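Long-range contacts in dinoflagellate luciferase (Lingulodinium polyedrum, PDB 1VPR), which catalyses the oxidation of an open tetrapyrrole luciferin by molecular oxygen, emitting blue light at 475 nm, with activity governed by pH: residues Phe29-His34 / Val222-Ala228; Asn11-Leu17 / Leu67-Ser73. Residues are numbered along the deposited sequence.

In this third luciferase domain of a longer protein, hairpin 29-34 of the N-terminal helical part meets a loop between calycin β-barrel strands 215-219 and 229-233 (contact 1), and the loop 11-17, before strand 29-30, meets 67-73 after helix 57-65 (contact 2). Their centres lie about 16 Å apart, and they share an apolar seam: V222 CG1 is 3.6 Å from L17 CD2, A228 CB is 4.0 Å from the same L17 CD2, and F29 CZ is 3.9 Å from L67 CD1. The four segments alternate along the sequence, so the two connections cross. Their centres stand about 12 and 19 Å from the centre of the chain.

Contact 1: Phe29-His34 / Val222-Ala228; sequences FKNGMH and VAKFARA
This largely buried contact docks a tight β-hairpin of the N-terminal helical region on the loop joining strands 215-219 and 229-233 of the calycin barrel. A type I' turn from K30 to M33 closes the hairpin, with N31 and G32 at positive phi and reciprocal backbone bonds between K30 and M33 (both 2.8 Å, N to O). Its second strand runs antiparallel to 226-228, pairing G32 with A228, M33 with R227 (a single bridge, CA-CA 4.8 Å) and H34 with A226. H34 N donates to A226 O at 2.7 Å; A228 N to G32 O is weak at 3.4 Å. M33 CA lies 3.2 Å from A226 O, and the SE of M33, a selenomethionine, is 4.0 Å from R227 CB. F29 CE1 packs on V222 CG2 at 3.8 Å. H34, bonded also to Y60 of helix 57-65, is a titratable group linking bundle to barrel, consistent with a part in pH regulation. In its t rotamer, H34 ND1 donates to V222 O at 2.7 Å.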
ATOM      1  N   PHE A  29      -7.573 -15.805   6.638  1.00 31.63           N
ATOM      2  CA  PHE A  29      -6.440 -15.778   5.701  1.00 32.95           C
ATOM      3  C   PHE A  29      -6.461 -16.988   4.775  1.00 34.08           C
ATOM      4  O   PHE A  29      -6.442 -18.134   5.244  1.00 32.98           O
ATOM      5  CB  PHE A  29      -5.111 -15.768   6.477  1.00 31.50           C
ATOM      6  CG  PHE A  29      -4.872 -14.510   7.267  1.00 31.63           C
ATOM      7  CD1 PHE A  29      -4.006 -13.526   6.791  1.00 31.47           C
ATOM      8  CD2 PHE A  29      -5.536 -14.290   8.470  1.00 29.09           C
ATOM      9  CE1 PHE A  29      -3.811 -12.345   7.502  1.00 29.74           C
ATOM     10  CE2 PHE A  29      -5.347 -13.112   9.187  1.00 30.65           C
ATOM     11  CZ  PHE A  29      -4.482 -12.138   8.701  1.00 30.80           C
ATOM     12  N   LYS A  30      -6.487 -16.749   3.466  1.00 34.40           N
ATOM     13  CA  LYS A  30      -6.510 -17.858   2.511  1.00 36.93           C
ATOM     14  C   LYS A  30      -6.080 -17.403   1.117  1.00 36.57           C
ATOM     15  O   LYS A  30      -6.355 -16.274   0.718  1.00 37.24           O
ATOM     16  CB  LYS A  30      -7.919 -18.469   2.436  1.00 37.70           C
ATOM     17  CG  LYS A  30      -8.910 -17.663   1.606  1.00 40.35           C
ATOM     18  CD  LYS A  30      -8.981 -16.235   2.111  1.00 42.64           C
ATOM     19  CE  LYS A  30      -9.642 -15.309   1.115  1.00 44.03           C
ATOM     20  NZ  LYS A  30      -9.606 -13.924   1.668  1.00 45.72           N
ATOM     21  N   ASN A  31      -5.414 -18.295   0.386  1.00 36.86           N
ATOM     22  CA  ASN A  31      -4.931 -18.011  -0.969  1.00 36.31           C
ATOM     23  C   ASN A  31      -4.107 -16.723  -1.059  1.00 35.43           C
ATOM     24  O   ASN A  31      -4.107 -16.035  -2.085  1.00 35.37           O
ATOM     25  CB  ASN A  31      -6.112 -17.967  -1.939  1.00 38.78           C
ATOM     26  CG  ASN A  31      -6.731 -19.343  -2.151  1.00 41.53           C
ATOM     27  OD1 ASN A  31      -7.739 -19.490  -2.848  1.00 45.12           O
ATOM     28  ND2 ASN A  31      -6.120 -20.362  -1.551  1.00 42.63           N
ATOM     29  N   GLY A  32      -3.395 -16.420   0.021  1.00 33.83           N
ATOM     30  CA  GLY A  32      -2.562 -15.229   0.070  1.00 33.22           C
ATOM     31  C   GLY A  32      -3.329 -13.956   0.399  1.00 31.28           C
ATOM     32  O   GLY A  32      -2.723 -12.880   0.447  1.00 30.13           O
HETATM   33  N   MSE A  33      -4.635 -14.098   0.655  1.00 30.70           N
HETATM   34  CA  MSE A  33      -5.560 -12.983   0.957  1.00 32.71           C
HETATM   35  C   MSE A  33      -6.055 -12.914   2.414  1.00 31.77           C
HETATM   36  O   MSE A  33      -6.199 -13.948   3.076  1.00 30.23           O
HETATM   37  CB  MSE A  33      -6.809 -13.102   0.081  1.00 36.88           C
HETATM   38  CG  MSE A  33      -6.534 -13.394  -1.377  1.00 43.88           C
HETATM   39 SE   MSE A  33      -5.762 -11.870  -2.272  1.00 52.16          SE
HETATM   40  CE  MSE A  33      -7.455 -11.015  -2.707  1.00 45.20           C
ATOM     41  N   HIS A  34      -6.330 -11.695   2.896  1.00 28.19           N
ATOM     42  CA  HIS A  34      -6.858 -11.493   4.251  1.00 26.23           C
ATOM     43  C   HIS A  34      -8.250 -10.900   4.095  1.00 26.58           C
ATOM     44  O   HIS A  34      -8.400  -9.743   3.680  1.00 26.94           O
ATOM     45  CB  HIS A  34      -5.993 -10.522   5.062  1.00 22.74           C
ATOM     46  CG  HIS A  34      -6.501 -10.280   6.453  1.00 24.84           C
ATOM     47  ND1 HIS A  34      -6.162  -9.160   7.189  1.00 22.00           N
ATOM     48  CD2 HIS A  34      -7.324 -11.015   7.245  1.00 22.95           C
ATOM     49  CE1 HIS A  34      -6.758  -9.216   8.370  1.00 24.26           C
ATOM     50  NE2 HIS A  34      -7.467 -10.330   8.429  1.00 23.55           N
ATOM     51  N   VAL A 222      -0.942  -6.784   6.134  1.00 17.29           N
ATOM     52  CA  VAL A 222      -2.258  -7.372   5.894  1.00 16.72           C
ATOM     53  C   VAL A 222      -3.284  -6.751   6.856  1.00 16.74           C
ATOM     54  O   VAL A 222      -4.474  -7.042   6.797  1.00 17.38           O
ATOM     55  CB  VAL A 222      -2.237  -8.911   6.013  1.00 17.40           C
ATOM     56  CG1 VAL A 222      -1.521  -9.489   4.787  1.00 16.98           C
ATOM     57  CG2 VAL A 222      -1.538  -9.354   7.306  1.00 16.94           C
ATOM     58  N   ALA A 223      -2.825  -5.870   7.732  1.00 16.91           N
ATOM     59  CA  ALA A 223      -3.748  -5.191   8.620  1.00 16.33           C
ATOM     60  C   ALA A 223      -4.453  -4.127   7.773  1.00 18.46           C
ATOM     61  O   ALA A 223      -5.541  -3.648   8.128  1.00 19.70           O
ATOM     62  CB  ALA A 223      -2.989  -4.525   9.741  1.00 15.64           C
ATOM     63  N   LYS A 224      -3.840  -3.771   6.643  1.00 15.50           N
ATOM     64  CA  LYS A 224      -4.378  -2.730   5.757  1.00 14.50           C
ATOM     65  C   LYS A 224      -4.794  -3.244   4.373  1.00 13.84           C
ATOM     66  O   LYS A 224      -5.888  -2.941   3.878  1.00 15.10           O
ATOM     67  CB  LYS A 224      -3.325  -1.615   5.595  1.00 15.02           C
ATOM     68  CG  LYS A 224      -2.883  -0.968   6.916  1.00 17.65           C
ATOM     69  CD  LYS A 224      -1.689   0.002   6.782  1.00 15.84           C
ATOM     70  CE  LYS A 224      -1.929   1.087   5.725  1.00 17.31           C
ATOM     71  NZ  LYS A 224      -3.071   2.001   6.046  1.00 12.13           N
ATOM     72  N   PHE A 225      -3.912  -4.016   3.749  1.00 13.22           N
ATOM     73  CA  PHE A 225      -4.152  -4.566   2.424  1.00 13.82           C
ATOM     74  C   PHE A 225      -4.573  -6.033   2.481  1.00 16.26           C
ATOM     75  O   PHE A 225      -3.963  -6.838   3.212  1.00 16.23           O
ATOM     76  CB  PHE A 225      -2.876  -4.422   1.570  1.00 11.54           C
ATOM     77  CG  PHE A 225      -2.416  -2.994   1.418  1.00 11.08           C
ATOM     78  CD1 PHE A 225      -1.454  -2.457   2.276  1.00 12.53           C
ATOM     79  CD2 PHE A 225      -3.005  -2.166   0.469  1.00 12.20           C
ATOM     80  CE1 PHE A 225      -1.094  -1.110   2.194  1.00 13.37           C
ATOM     81  CE2 PHE A 225      -2.659  -0.818   0.376  1.00 12.23           C
ATOM     82  CZ  PHE A 225      -1.704  -0.289   1.236  1.00 12.55           C
ATOM     83  N   ALA A 226      -5.587  -6.387   1.690  1.00 14.59           N
ATOM     84  CA  ALA A 226      -6.074  -7.762   1.672  1.00 14.82           C
ATOM     85  C   ALA A 226      -5.037  -8.699   1.056  1.00 15.77           C
ATOM     86  O   ALA A 226      -4.961  -9.851   1.436  1.00 15.24           O
ATOM     87  CB  ALA A 226      -7.410  -7.852   0.911  1.00 17.34           C
ATOM     88  N   ARG A 227      -4.210  -8.204   0.134  1.00 13.45           N
ATOM     89  CA  ARG A 227      -3.189  -9.062  -0.471  1.00 16.63           C
ATOM     90  C   ARG A 227      -1.833  -8.825   0.214  1.00 15.66           C
ATOM     91  O   ARG A 227      -1.358  -7.697   0.301  1.00 14.60           O
ATOM     92  CB  ARG A 227      -3.127  -8.818  -2.002  1.00 18.23           C
ATOM     93  CG  ARG A 227      -1.979  -9.528  -2.724  1.00 23.70           C
ATOM     94  CD  ARG A 227      -2.203  -9.710  -4.222  1.00 24.10           C
ATOM     95  NE  ARG A 227      -3.063  -8.704  -4.834  1.00 28.82           N
ATOM     96  CZ  ARG A 227      -3.845  -8.953  -5.888  1.00 30.06           C
ATOM     97  NH1 ARG A 227      -3.857 -10.175  -6.425  1.00 32.24           N
ATOM     98  NH2 ARG A 227      -4.624  -8.000  -6.406  1.00 23.45           N
ATOM     99  N   ALA A 228      -1.225  -9.894   0.714  1.00 15.09           N
ATOM    100  CA  ALA A 228       0.043  -9.784   1.417  1.00 13.02           C
ATOM    101  C   ALA A 228       1.195  -9.391   0.500  1.00 14.58           C
ATOM    102  O   ALA A 228       2.068  -8.607   0.881  1.00 13.48           O
ATOM    103  CB  ALA A 228       0.369 -11.138   2.117  1.00 14.25           C
TER

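Contact 2: Asn11-Leu17 / Leu67-Ser73; sequences NKLGGAL and LGGKNAS
Two irregular loops run antiparallel here, with CA atoms of L13 and S73 5.7 Å apart, G14 and K70 4.9 Å, and L17 and G68 4.3 Å. Neither is a regular strand, and few direct backbone bonds join them: G15 N donates to K70 O at 2.9 Å and, weakly, to N71 O at 3.3 Å. G14 CA approaches N71 O at 3.5 Å, so closely that a CB on G14 would clash with that oxygen; G15, at phi 87° and psi 178°, calls for glycine locally: a CB would be jammed against the carbonyl oxygen of G14. Water bridges the remaining gap. One molecule donates to G15 O (2.7 Å) and accepts from K70 N (3.0 Å); a second accepts from L17 N (3.1 Å) and donates to G68 O (3.2 Å). Among the side chains, N11, in the t rotamer, donates from ND2 to A72 O at 2.9 Å, while its OD1 accepts from L13 N at 2.9 Å. N71 OD1 takes S73 N at 2.9 Å and also meets G75 N. L17 CD1 packs on L67 CB at 4.0 Å. R208, on barrel strand 206-212, bonds G68 O and K70 O, tying the 67-73 loop to the barrel. The arrangement is thus a pairing of two loops, joined by direct bonds and two waters, each with an Asx turn, beside the calycin barrel.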
ATOM      1  N   ASN A  11       8.742 -20.397  10.294  1.00 36.00           N
ATOM      2  CA  ASN A  11       9.244 -19.641  11.434  1.00 33.45           C
ATOM      3  C   ASN A  11       8.066 -19.014  12.174  1.00 32.96           C
ATOM      4  O   ASN A  11       7.364 -18.156  11.636  1.00 30.71           O
ATOM      5  CB  ASN A  11      10.225 -18.545  10.993  1.00 32.70           C
ATOM      6  CG  ASN A  11      10.961 -17.901  12.171  1.00 33.18           C
ATOM      7  OD1 ASN A  11      10.566 -18.055  13.341  1.00 33.28           O
ATOM      8  ND2 ASN A  11      12.031 -17.168  11.867  1.00 31.36           N
ATOM      9  N   LYS A  12       7.859 -19.454  13.412  1.00 30.95           N
ATOM     10  CA  LYS A  12       6.772 -18.952  14.245  1.00 31.65           C
ATOM     11  C   LYS A  12       7.095 -17.617  14.907  1.00 28.80           C
ATOM     12  O   LYS A  12       6.182 -16.865  15.277  1.00 28.30           O
ATOM     13  CB  LYS A  12       6.422 -19.991  15.328  1.00 33.37           C
ATOM     14  CG  LYS A  12       5.782 -21.260  14.773  1.00 37.04           C
ATOM     15  CD  LYS A  12       5.538 -22.327  15.843  1.00 39.59           C
ATOM     16  CE  LYS A  12       6.852 -22.947  16.306  1.00 42.48           C
ATOM     17  NZ  LYS A  12       6.605 -24.106  17.200  1.00 44.05           N
ATOM     18  N   LEU A  13       8.383 -17.318  15.063  1.00 27.13           N
ATOM     19  CA  LEU A  13       8.797 -16.073  15.714  1.00 27.65           C
ATOM     20  C   LEU A  13       8.755 -14.830  14.820  1.00 28.06           C
ATOM     21  O   LEU A  13       8.478 -13.728  15.307  1.00 27.96           O
ATOM     22  CB  LEU A  13      10.201 -16.223  16.301  1.00 29.12           C
ATOM     23  CG  LEU A  13      10.335 -17.249  17.435  1.00 30.76           C
ATOM     24  CD1 LEU A  13      11.805 -17.584  17.683  1.00 31.85           C
ATOM     25  CD2 LEU A  13       9.689 -16.676  18.683  1.00 31.31           C
ATOM     26  N   GLY A  14       9.027 -14.999  13.527  1.00 27.36           N
ATOM     27  CA  GLY A  14       9.015 -13.857  12.629  1.00 26.39           C
ATOM     28  C   GLY A  14       9.217 -14.231  11.175  1.00 24.58           C
ATOM     29  O   GLY A  14       8.813 -15.311  10.742  1.00 22.68           O
ATOM     30  N   GLY A  15       9.849 -13.342  10.417  1.00 24.20           N
ATOM     31  CA  GLY A  15      10.057 -13.620   9.004  1.00 23.88           C
ATOM     32  C   GLY A  15       8.861 -13.162   8.184  1.00 23.91           C
ATOM     33  O   GLY A  15       7.869 -12.678   8.742  1.00 25.63           O
ATOM     34  N   ALA A  16       8.931 -13.315   6.863  1.00 22.34           N
ATOM     35  CA  ALA A  16       7.831 -12.887   6.005  1.00 23.27           C
ATOM     36  C   ALA A  16       6.566 -13.668   6.374  1.00 23.53           C
ATOM     37  O   ALA A  16       6.639 -14.815   6.851  1.00 23.76           O
ATOM     38  CB  ALA A  16       8.197 -13.103   4.508  1.00 21.44           C
ATOM     39  N   LEU A  17       5.411 -13.048   6.150  1.00 22.98           N
ATOM     40  CA  LEU A  17       4.133 -13.663   6.475  1.00 22.63           C
ATOM     41  C   LEU A  17       3.969 -15.102   5.956  1.00 23.58           C
ATOM     42  O   LEU A  17       4.105 -15.369   4.755  1.00 21.50           O
ATOM     43  CB  LEU A  17       2.982 -12.795   5.940  1.00 23.34           C
ATOM     44  CG  LEU A  17       1.591 -13.143   6.481  1.00 23.16           C
ATOM     45  CD1 LEU A  17       1.639 -13.051   8.005  1.00 23.13           C
ATOM     46  CD2 LEU A  17       0.521 -12.197   5.933  1.00 24.84           C
ATOM     47  N   LEU A  67       1.811  -8.646  12.328  1.00 23.43           N
ATOM     48  CA  LEU A  67       2.100  -9.767  11.442  1.00 24.60           C
ATOM     49  C   LEU A  67       3.021  -9.429  10.267  1.00 25.53           C
ATOM     50  O   LEU A  67       2.837  -8.397   9.603  1.00 27.50           O
ATOM     51  CB  LEU A  67       0.796 -10.335  10.862  1.00 22.22           C
ATOM     52  CG  LEU A  67      -0.280 -10.884  11.805  1.00 22.66           C
ATOM     53  CD1 LEU A  67      -1.602 -11.053  11.040  1.00 19.76           C
ATOM     54  CD2 LEU A  67       0.185 -12.214  12.383  1.00 20.76           C
ATOM     55  N   GLY A  68       4.007 -10.298  10.035  1.00 24.20           N
ATOM     56  CA  GLY A  68       4.892 -10.185   8.880  1.00 23.81           C
ATOM     57  C   GLY A  68       6.098  -9.272   8.717  1.00 24.47           C
ATOM     58  O   GLY A  68       6.798  -9.393   7.700  1.00 23.63           O
ATOM     59  N   GLY A  69       6.367  -8.377   9.662  1.00 24.16           N
ATOM     60  CA  GLY A  69       7.504  -7.476   9.490  1.00 23.56           C
ATOM     61  C   GLY A  69       8.748  -7.690  10.329  1.00 24.28           C
ATOM     62  O   GLY A  69       9.701  -6.893  10.261  1.00 21.86           O
ATOM     63  N   LYS A  70       8.780  -8.781  11.086  1.00 22.61           N
ATOM     64  CA  LYS A  70       9.909  -9.056  11.968  1.00 23.35           C
ATOM     65  C   LYS A  70      11.057  -9.869  11.396  1.00 22.30           C
ATOM     66  O   LYS A  70      10.869 -10.656  10.471  1.00 20.23           O
ATOM     67  CB  LYS A  70       9.413  -9.780  13.225  1.00 24.90           C
ATOM     68  CG  LYS A  70       8.277  -9.089  13.939  1.00 28.07           C
ATOM     69  CD  LYS A  70       8.103  -9.679  15.324  1.00 32.83           C
ATOM     70  CE  LYS A  70       6.656  -9.893  15.670  1.00 35.98           C
ATOM     71  NZ  LYS A  70       5.877  -8.643  15.572  1.00 37.04           N
ATOM     72  N   ASN A  71      12.247  -9.689  11.977  1.00 20.94           N
ATOM     73  CA  ASN A  71      13.416 -10.459  11.562  1.00 23.00           C
ATOM     74  C   ASN A  71      13.183 -11.907  12.009  1.00 23.40           C
ATOM     75  O   ASN A  71      12.134 -12.222  12.572  1.00 26.88           O
ATOM     76  CB  ASN A  71      14.727  -9.909  12.159  1.00 20.00           C
ATOM     77  CG  ASN A  71      14.712  -9.830  13.671  1.00 22.30           C
ATOM     78  OD1 ASN A  71      14.256 -10.757  14.354  1.00 21.82           O
ATOM     79  ND2 ASN A  71      15.230  -8.715  14.213  1.00 22.14           N
ATOM     80  N   ALA A  72      14.142 -12.786  11.770  1.00 25.03           N
ATOM     81  CA  ALA A  72      13.954 -14.197  12.107  1.00 27.14           C
ATOM     82  C   ALA A  72      13.795 -14.547  13.586  1.00 27.01           C
ATOM     83  O   ALA A  72      13.230 -15.586  13.917  1.00 27.79           O
ATOM     84  CB  ALA A  72      15.077 -15.024  11.504  1.00 25.62           C
ATOM     85  N   SER A  73      14.275 -13.700  14.481  1.00 27.17           N
ATOM     86  CA  SER A  73      14.146 -14.029  15.882  1.00 27.91           C
ATOM     87  C   SER A  73      13.066 -13.230  16.580  1.00 28.23           C
ATOM     88  O   SER A  73      13.064 -13.136  17.807  1.00 28.71           O
ATOM     89  CB  SER A  73      15.500 -13.871  16.592  1.00 29.19           C
ATOM     90  OG  SER A  73      15.997 -12.553  16.506  1.00 34.22           O
TER
HETATM   91  O   HOH W   1       7.172 -11.305  11.019  1.00 19.94           O
HETATM   92  O   HOH W   2       5.709 -10.287   4.777  1.00 20.54           O